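Local coordinates for protein cytochrome B5-HOST origin (Ostreococcus tauri virus 2, PDB 4B8N) that binds haem (iron protoporphyrin IX) and, as a viral cytochrome b5, probably carries electrons between redox partners, at residues A[42-47]-A[53-58]; A[18-23]-A[29-34]. All coordinates share one frame; numbering follows the deposited sequence.

In the fold
Contact 1 (42-47 with 53-58) lines the haem pocket, whereas contact 2 (18-23 with 29-34) packs the N-terminal helix on the other face of strand 29-34. The strand separates them: Trp31 and Ile33 point toward helix 18-22, while Cys30 and Val32 point away from it, to the side of contact 1. The two centres lie 13 Å apart, yet the contacts touch. Thr42 OG1 approaches Cys30 N at 2.7 Å, a probable hydrogen bond, and Ile55 CG2 meets Val32 CG2 at 3.8 Å. Contact 1 reaches the porphyrin directly; in contact 2 the side chain of Ile33 stays about 9 Å from the haem, whereas the next residue, Ile34, touches the haem but not the helix.

Contact 1: A[42-47]-A[53-58]; sequences TKFLPD and KAIILF. With HEM (protoporphyrin IX containing Fe), chain E; SO4 (sulfate ion), chain F.
One wall of the cytochrome b5 haem pocket is built here, where Phe44 and Leu45 of the turn after strand 37-40 pack against Ile55 and Ile56 of helix 52-56. The nearest CA atoms, those of Leu45 and Ile55, are 7.3 Å apart, and the contact is apolar throughout, with no hydrogen bond between the segments. Leu45 divides its two methyls between neighbouring residues of the helix: CD2 rests on CB of Ile55 at 3.8 Å, while CD1 meets CG1 of Ile56, the two side chains crossing at about a right angle. Phe44 carries its ring out with CG anti to the backbone N (chi1 -180°), which brings its CD2-CE2 side to Ile55 CD1, both ring atoms at 3.9 Å; that methyl lies at the ring edge, near its plane. Phe44 CE2 is also 3.6 Å from HEM C2B, so the ring bridges the helix and the porphyrin. Ile55 works similarly from the helix side. Its CG1 lies 3.7 Å from HEM C2C, while CB and CG2 carry Leu45 CD2, and CG2 also meets Val32. Farther along, Phe58 CE1 approaches HEM CBC at 3.8 Å. At the outer end, a sulfate, probably from the crystallisation liquor, is gripped by Lys53 through both its backbone N and NZ, and also by Lys52 N. Behind the pocket wall, Leu45 touches Cys30 and Ile55 touches Val32, both on strand 29-34, while Leu45 and Ile56 reach the loop at Glu27; the turn and helix 52-56 are thereby packed against the sheet.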
loop_
_atom_site.group_PDB
_atom_site.type_symbol
_atom_site.label_atom_id
_atom_site.label_comp_id
_atom_site.label_asym_id
_atom_site.label_seq_id
_atom_site.Cartn_x
_atom_site.Cartn_y
_atom_site.Cartn_z
ATOM N N THR A 42 -5.958 2.102 3.519
ATOM C CA THR A 42 -6.675 2.371 4.775
ATOM C C THR A 42 -8.046 1.671 4.768
ATOM O O THR A 42 -8.383 0.892 5.672
ATOM C CB THR A 42 -6.845 3.901 4.995
ATOM O OG1 THR A 42 -5.571 4.560 4.910
ATOM C CG2 THR A 42 -7.489 4.201 6.315
ATOM N N LYS A 43 -8.825 1.924 3.722
ATOM C CA LYS A 43 -10.158 1.325 3.629
ATOM C C LYS A 43 -10.110 -0.154 3.239
ATOM O O LYS A 43 -10.997 -0.927 3.596
ATOM C CB LYS A 43 -11.049 2.133 2.678
ATOM C CG LYS A 43 -11.467 3.474 3.267
ATOM C CD LYS A 43 -12.171 4.343 2.238
ATOM C CE LYS A 43 -12.677 5.630 2.873
ATOM N NZ LYS A 43 -13.238 6.553 1.854
ATOM N N PHE A 44 -9.064 -0.562 2.540
ATOM C CA PHE A 44 -8.897 -1.988 2.217
ATOM C C PHE A 44 -8.597 -2.877 3.432
ATOM O O PHE A 44 -8.836 -4.088 3.388
ATOM C CB PHE A 44 -7.820 -2.179 1.134
ATOM C CG PHE A 44 -7.593 -3.625 0.747
ATOM C CD1 PHE A 44 -8.578 -4.353 0.074
ATOM C CD2 PHE A 44 -6.395 -4.265 1.072
ATOM C CE1 PHE A 44 -8.368 -5.690 -0.270
ATOM C CE2 PHE A 44 -6.179 -5.592 0.724
ATOM C CZ PHE A 44 -7.168 -6.307 0.058
ATOM N N LEU A 45 -8.087 -2.288 4.515
ATOM C CA LEU A 45 -7.589 -3.073 5.658
ATOM C C LEU A 45 -8.572 -4.132 6.194
ATOM O O LEU A 45 -8.213 -5.312 6.241
ATOM C CB LEU A 45 -7.055 -2.186 6.797
ATOM C CG LEU A 45 -5.882 -1.231 6.580
ATOM C CD1 LEU A 45 -5.532 -0.544 7.897
ATOM C CD2 LEU A 45 -4.679 -1.957 6.001
ATOM N N PRO A 46 -9.812 -3.730 6.555
ATOM C CA PRO A 46 -10.717 -4.773 7.046
ATOM C C PRO A 46 -11.141 -5.759 5.955
ATOM O O PRO A 46 -11.649 -6.842 6.273
ATOM C CB PRO A 46 -11.921 -3.985 7.568
ATOM C CG PRO A 46 -11.884 -2.692 6.821
ATOM C CD PRO A 46 -10.434 -2.388 6.621
ATOM N N ASP A 47 -10.943 -5.388 4.688
ATOM C CA ASP A 47 -11.285 -6.263 3.552
ATOM C C ASP A 47 -10.181 -7.248 3.186
ATOM O O ASP A 47 -10.402 -8.195 2.428
ATOM C CB ASP A 47 -11.636 -5.444 2.306
ATOM C CG ASP A 47 -12.916 -4.656 2.462
ATOM O OD1 ASP A 47 -13.782 -5.050 3.272
ATOM O OD2 ASP A 47 -13.048 -3.633 1.763
ATOM N N LYS A 53 -3.352 -6.378 10.309
ATOM C CA LYS A 53 -2.015 -6.134 10.865
ATOM C C LYS A 53 -0.871 -6.457 9.923
ATOM O O LYS A 53 0.142 -5.742 9.918
ATOM C CB LYS A 53 -1.870 -6.874 12.182
ATOM C CG LYS A 53 -2.784 -6.323 13.263
ATOM C CD LYS A 53 -2.458 -6.999 14.582
ATOM C CE LYS A 53 -3.716 -7.531 15.242
ATOM N NZ LYS A 53 -4.226 -8.759 14.565
ATOM N N ALA A 54 -1.037 -7.511 9.115
ATOM C CA ALA A 54 -0.050 -7.859 8.090
ATOM C C ALA A 54 0.265 -6.669 7.191
ATOM O O ALA A 54 1.413 -6.476 6.801
ATOM C CB ALA A 54 -0.527 -9.031 7.246
ATOM N N ILE A 55 -0.760 -5.905 6.824
ATOM C CA ILE A 55 -0.530 -4.696 6.017
ATOM C C ILE A 55 -0.059 -3.514 6.853
ATOM O O ILE A 55 0.875 -2.804 6.442
ATOM C CB ILE A 55 -1.760 -4.308 5.163
ATOM C CG1 ILE A 55 -2.182 -5.493 4.298
ATOM C CG2 ILE A 55 -1.438 -3.091 4.280
ATOM C CD1 ILE A 55 -3.459 -5.287 3.508
ATOM N N ILE A 56 -0.690 -3.294 8.008
ATOM C CA ILE A 56 -0.303 -2.174 8.895
ATOM C C ILE A 56 1.207 -2.240 9.227
ATOM O O ILE A 56 1.892 -1.215 9.331
ATOM C CB ILE A 56 -1.138 -2.154 10.202
ATOM C CG1 ILE A 56 -2.624 -1.913 9.903
ATOM C CG2 ILE A 56 -0.635 -1.069 11.138
ATOM C CD1 ILE A 56 -3.566 -2.380 11.015
ATOM N N LEU A 57 1.715 -3.458 9.370
ATOM C CA LEU A 57 3.153 -3.701 9.551
ATOM C C LEU A 57 4.010 -2.964 8.536
ATOM O O LEU A 57 5.149 -2.603 8.839
ATOM C CB LEU A 57 3.476 -5.188 9.409
ATOM C CG LEU A 57 3.706 -6.074 10.624
ATOM C CD1 LEU A 57 4.046 -7.489 10.161
ATOM C CD2 LEU A 57 4.822 -5.505 11.488
ATOM N N PHE A 58 3.473 -2.772 7.329
ATOM C CA PHE A 58 4.197 -2.116 6.238
ATOM C C PHE A 58 3.677 -0.706 5.927
ATOM O O PHE A 58 4.046 -0.121 4.899
ATOM C CB PHE A 58 4.205 -3.009 4.984
ATOM C CG PHE A 58 5.012 -4.268 5.156
ATOM C CD1 PHE A 58 4.476 -5.377 5.797
ATOM C CD2 PHE A 58 6.327 -4.328 4.708
ATOM C CE1 PHE A 58 5.232 -6.524 6.000
ATOM C CE2 PHE A 58 7.090 -5.476 4.895
ATOM C CZ PHE A 58 6.540 -6.580 5.537
HETATM C CHA HEM E . -3.465 -13.163 1.805
HETATM C CHB HEM E . -4.899 -9.487 -1.277
HETATM C CHC HEM E . -1.407 -6.635 0.426
HETATM C CHD HEM E . -0.066 -10.248 3.488
HETATM C C1A HEM E . -4.111 -12.382 0.781
HETATM C C2A HEM E . -5.206 -12.945 -0.013
HETATM C C3A HEM E . -5.608 -11.873 -0.914
HETATM C C4A HEM E . -4.775 -10.719 -0.566
HETATM C CMA HEM E . -6.703 -11.926 -1.933
HETATM C CAA HEM E . -5.799 -14.340 0.047
HETATM C CBA HEM E . -5.238 -15.171 -1.112
HETATM C CGA HEM E . -3.786 -15.455 -0.812
HETATM O O1A HEM E . -3.481 -16.261 0.126
HETATM O O2A HEM E . -2.944 -14.849 -1.510
HETATM C C1B HEM E . -4.037 -8.358 -1.079
HETATM C C2B HEM E . -4.196 -7.146 -1.899
HETATM C C3B HEM E . -3.132 -6.322 -1.361
HETATM C C4B HEM E . -2.522 -7.144 -0.317
HETATM C CMB HEM E . -5.195 -6.866 -2.980
HETATM C CAB HEM E . -2.785 -4.931 -1.745
HETATM C CBB HEM E . -1.606 -4.659 -2.227
HETATM C C1C HEM E . -0.639 -7.371 1.372
HETATM C C2C HEM E . 0.521 -6.779 2.085
HETATM C C3C HEM E . 0.880 -7.860 2.975
HETATM C C4C HEM E . -0.070 -8.988 2.785
HETATM C CMC HEM E . 1.130 -5.402 1.910
HETATM C CAC HEM E . 2.006 -7.835 3.919
HETATM C CBC HEM E . 3.097 -8.443 3.517
HETATM C C1D HEM E . -0.923 -11.380 3.340
HETATM C C2D HEM E . -0.717 -12.586 4.161
HETATM C C3D HEM E . -1.748 -13.471 3.642
HETATM C C4D HEM E . -2.409 -12.644 2.611
HETATM C CMD HEM E . 0.295 -12.870 5.261
HETATM C CAD HEM E . -2.086 -14.879 4.047
HETATM C CBD HEM E . -1.516 -15.891 3.050
HETATM C CGD HEM E . -2.028 -17.308 3.307
HETATM O O1D HEM E . -2.566 -17.601 4.403
HETATM O O2D HEM E . -1.887 -18.153 2.396
HETATM N NA HEM E . -3.724 -11.048 0.343
HETATM N NB HEM E . -3.035 -8.367 -0.184
HETATM N NC HEM E . -0.922 -8.714 1.710
HETATM N ND HEM E . -1.908 -11.424 2.403
HETATM FE FE HEM E . -2.486 -9.804 1.213
HETATM S S SO4 F . -6.361 -9.036 11.900
HETATM O O1 SO4 F . -6.868 -8.813 13.277
HETATM O O2 SO4 F . -4.916 -8.615 11.806
HETATM O O3 SO4 F . -7.239 -8.271 10.983
HETATM O O4 SO4 F . -6.491 -10.474 11.558
#

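Contact 2: A[18-23]-A[29-34]; sequences LTEIAK and DCWVII
Helix 18-22 and strand 29-34 cross obliquely, nearer antiparallel than parallel, their N-to-C directions 138° apart and their axes 9.3 Å apart at closest approach. Ile21 faces Trp31 with 6.6 Å between their CA atoms, and at the other end Lys23 lies opposite Asp29, their CA atoms 8.5 Å apart, without bonding to it. Strand alternation supplies the partners: Trp31 and Ile33 direct their CB atoms toward the helix, Cys30 and Val32 away from it. Ile21 fills the middle. Its CG1 lies in the plane of the Trp31 ring, at the edge, 4.0 Å from CE3, and its CA is 3.9 Å from the same atom. With CG1 anti to the carbonyl carbon (chi1 -65°) and the chain extended beyond it, CD1 arrives at Ile33 CD1, 3.8 Å away, the two side chains crossing at about a right angle. That Ile33 methyl is shared, since Leu18 CD2 comes to 3.7 Å from it. In one modelled conformer of Glu20 (a second was deposited), CG lies 4.2 Å from Trp31 CZ3; its chain is bent at chi2, and its carboxylate plane stands 64° from that of the indole. The polar ends converge on His24: Asp29 OD1 is hydrogen-bonded to its ND1 and, in that conformer, Glu20 OE2 to its NE2, so the imidazole's bridge between the segments depends on it; the ring also stacks on Trp31. Ile21 and Trp31 further touch Val38 on strand 37-40. A short N-terminal helix laid over the antiparallel sheet belongs to the cytochrome b5 fold, and this contact contributes to what is usually described as its second hydrophobic core, on the face of the sheet away from the haem.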
loop_
_atom_site.group_PDB
_atom_site.type_symbol
_atom_site.label_atom_id
_atom_site.label_comp_id
_atom_site.label_asym_id
_atom_site.label_seq_id
_atom_site.Cartn_x
_atom_site.Cartn_y
_atom_site.Cartn_z
ATOM N N LEU A 18 9.088 9.691 -0.694
ATOM C CA LEU A 18 9.258 8.725 0.389
ATOM C C LEU A 18 9.017 9.364 1.746
ATOM O O LEU A 18 8.409 8.753 2.628
ATOM C CB LEU A 18 10.644 8.085 0.328
ATOM C CG LEU A 18 10.987 7.292 -0.938
ATOM C CD1 LEU A 18 12.463 6.921 -0.927
ATOM C CD2 LEU A 18 10.132 6.042 -1.038
ATOM N N THR A 19 9.472 10.607 1.892
ATOM C CA THR A 19 9.238 11.397 3.099
ATOM C C THR A 19 7.749 11.537 3.384
ATOM O O THR A 19 7.296 11.280 4.504
ATOM C CB THR A 19 9.924 12.784 3.008
ATOM O OG1 THR A 19 11.340 12.606 3.092
ATOM C CG2 THR A 19 9.489 13.715 4.150
ATOM N N GLU A 20 6.981 11.944 2.380
ATOM C CA GLU A 20 5.549 12.097 2.571
ATOM C C GLU A 20 4.883 10.740 2.807
ATOM O O GLU A 20 3.990 10.620 3.655
ATOM C CB GLU A 20 4.900 12.851 1.406
ATOM C CG GLU A 20 3.372 12.832 1.390
ATOM C CD GLU A 20 2.720 13.610 2.527
ATOM O OE1 GLU A 20 3.385 14.488 3.128
ATOM O OE2 GLU A 20 1.525 13.347 2.816
ATOM N N ILE A 21 5.337 9.716 2.090
ATOM C CA ILE A 21 4.736 8.374 2.223
ATOM C C ILE A 21 4.888 7.843 3.655
ATOM O O ILE A 21 3.940 7.322 4.250
ATOM C CB ILE A 21 5.319 7.374 1.190
ATOM C CG1 ILE A 21 4.941 7.794 -0.233
ATOM C CG2 ILE A 21 4.823 5.946 1.461
ATOM C CD1 ILE A 21 5.799 7.169 -1.321
ATOM N N ALA A 22 6.080 8.005 4.206
ATOM C CA ALA A 22 6.386 7.584 5.574
ATOM C C ALA A 22 5.413 8.124 6.634
ATOM O O ALA A 22 5.255 7.510 7.692
ATOM C CB ALA A 22 7.816 7.967 5.928
ATOM N N LYS A 23 4.766 9.256 6.347
ATOM C CA LYS A 23 3.821 9.861 7.282
ATOM C C LYS A 23 2.487 9.111 7.360
ATOM O O LYS A 23 1.733 9.299 8.320
ATOM C CB LYS A 23 3.586 11.343 6.952
ATOM C CG LYS A 23 4.809 12.224 7.198
ATOM C CD LYS A 23 4.579 13.659 6.751
ATOM C CE LYS A 23 5.894 14.418 6.745
ATOM N NZ LYS A 23 5.699 15.813 6.274
ATOM N N ASP A 29 -4.481 5.599 8.606
ATOM C CA ASP A 29 -3.955 6.344 7.465
ATOM C C ASP A 29 -2.767 5.562 6.905
ATOM O O ASP A 29 -1.612 5.804 7.273
ATOM C CB ASP A 29 -3.544 7.747 7.942
ATOM C CG ASP A 29 -3.035 8.635 6.818
ATOM O OD1 ASP A 29 -3.180 8.297 5.618
ATOM O OD2 ASP A 29 -2.464 9.685 7.152
ATOM N N CYS A 30 -3.064 4.612 6.022
ATOM C CA CYS A 30 -2.130 3.539 5.676
ATOM C C CYS A 30 -1.783 3.497 4.186
ATOM O O CYS A 30 -2.587 3.041 3.365
ATOM C CB CYS A 30 -2.716 2.194 6.124
ATOM S SG CYS A 30 -1.656 0.767 5.805
ATOM N N TRP A 31 -0.592 3.985 3.836
ATOM C CA TRP A 31 -0.122 3.889 2.454
ATOM C C TRP A 31 0.937 2.859 2.391
ATOM O O TRP A 31 1.727 2.733 3.321
ATOM C CB TRP A 31 0.500 5.184 1.980
ATOM C CG TRP A 31 -0.420 6.353 1.773
ATOM C CD1 TRP A 31 -1.769 6.466 2.100
ATOM C CD2 TRP A 31 -0.050 7.660 1.213
ATOM N NE1 TRP A 31 -2.247 7.712 1.762
ATOM C CE2 TRP A 31 -1.264 8.477 1.233
ATOM C CE3 TRP A 31 1.126 8.210 0.704
ATOM C CZ2 TRP A 31 -1.283 9.781 0.757
ATOM C CZ3 TRP A 31 1.094 9.532 0.239
ATOM C CH2 TRP A 31 -0.082 10.292 0.261
ATOM N N VAL A 32 0.991 2.128 1.288
ATOM C CA VAL A 32 1.998 1.081 1.095
ATOM C C VAL A 32 2.534 1.178 -0.337
ATOM O O VAL A 32 1.753 1.402 -1.266
ATOM C CB VAL A 32 1.411 -0.334 1.361
ATOM C CG1 VAL A 32 2.433 -1.420 1.078
ATOM C CG2 VAL A 32 0.918 -0.461 2.798
ATOM N N ILE A 33 3.853 1.026 -0.499
ATOM C CA ILE A 33 4.494 1.031 -1.824
ATOM C C ILE A 33 4.656 -0.410 -2.293
ATOM O O ILE A 33 5.208 -1.242 -1.573
ATOM C CB ILE A 33 5.904 1.693 -1.832
ATOM C CG1 ILE A 33 5.880 3.126 -1.267
ATOM C CG2 ILE A 33 6.486 1.688 -3.259
ATOM C CD1 ILE A 33 7.258 3.647 -0.843
ATOM N N ILE A 34 4.174 -0.697 -3.502
ATOM C CA ILE A 34 4.411 -1.988 -4.161
ATOM C C ILE A 34 4.825 -1.696 -5.605
ATOM O O ILE A 34 4.058 -1.090 -6.368
ATOM C CB ILE A 34 3.157 -2.905 -4.120
ATOM C CG1 ILE A 34 2.719 -3.157 -2.671
ATOM C CG2 ILE A 34 3.409 -4.228 -4.860
ATOM C CD1 ILE A 34 1.400 -3.881 -2.530
#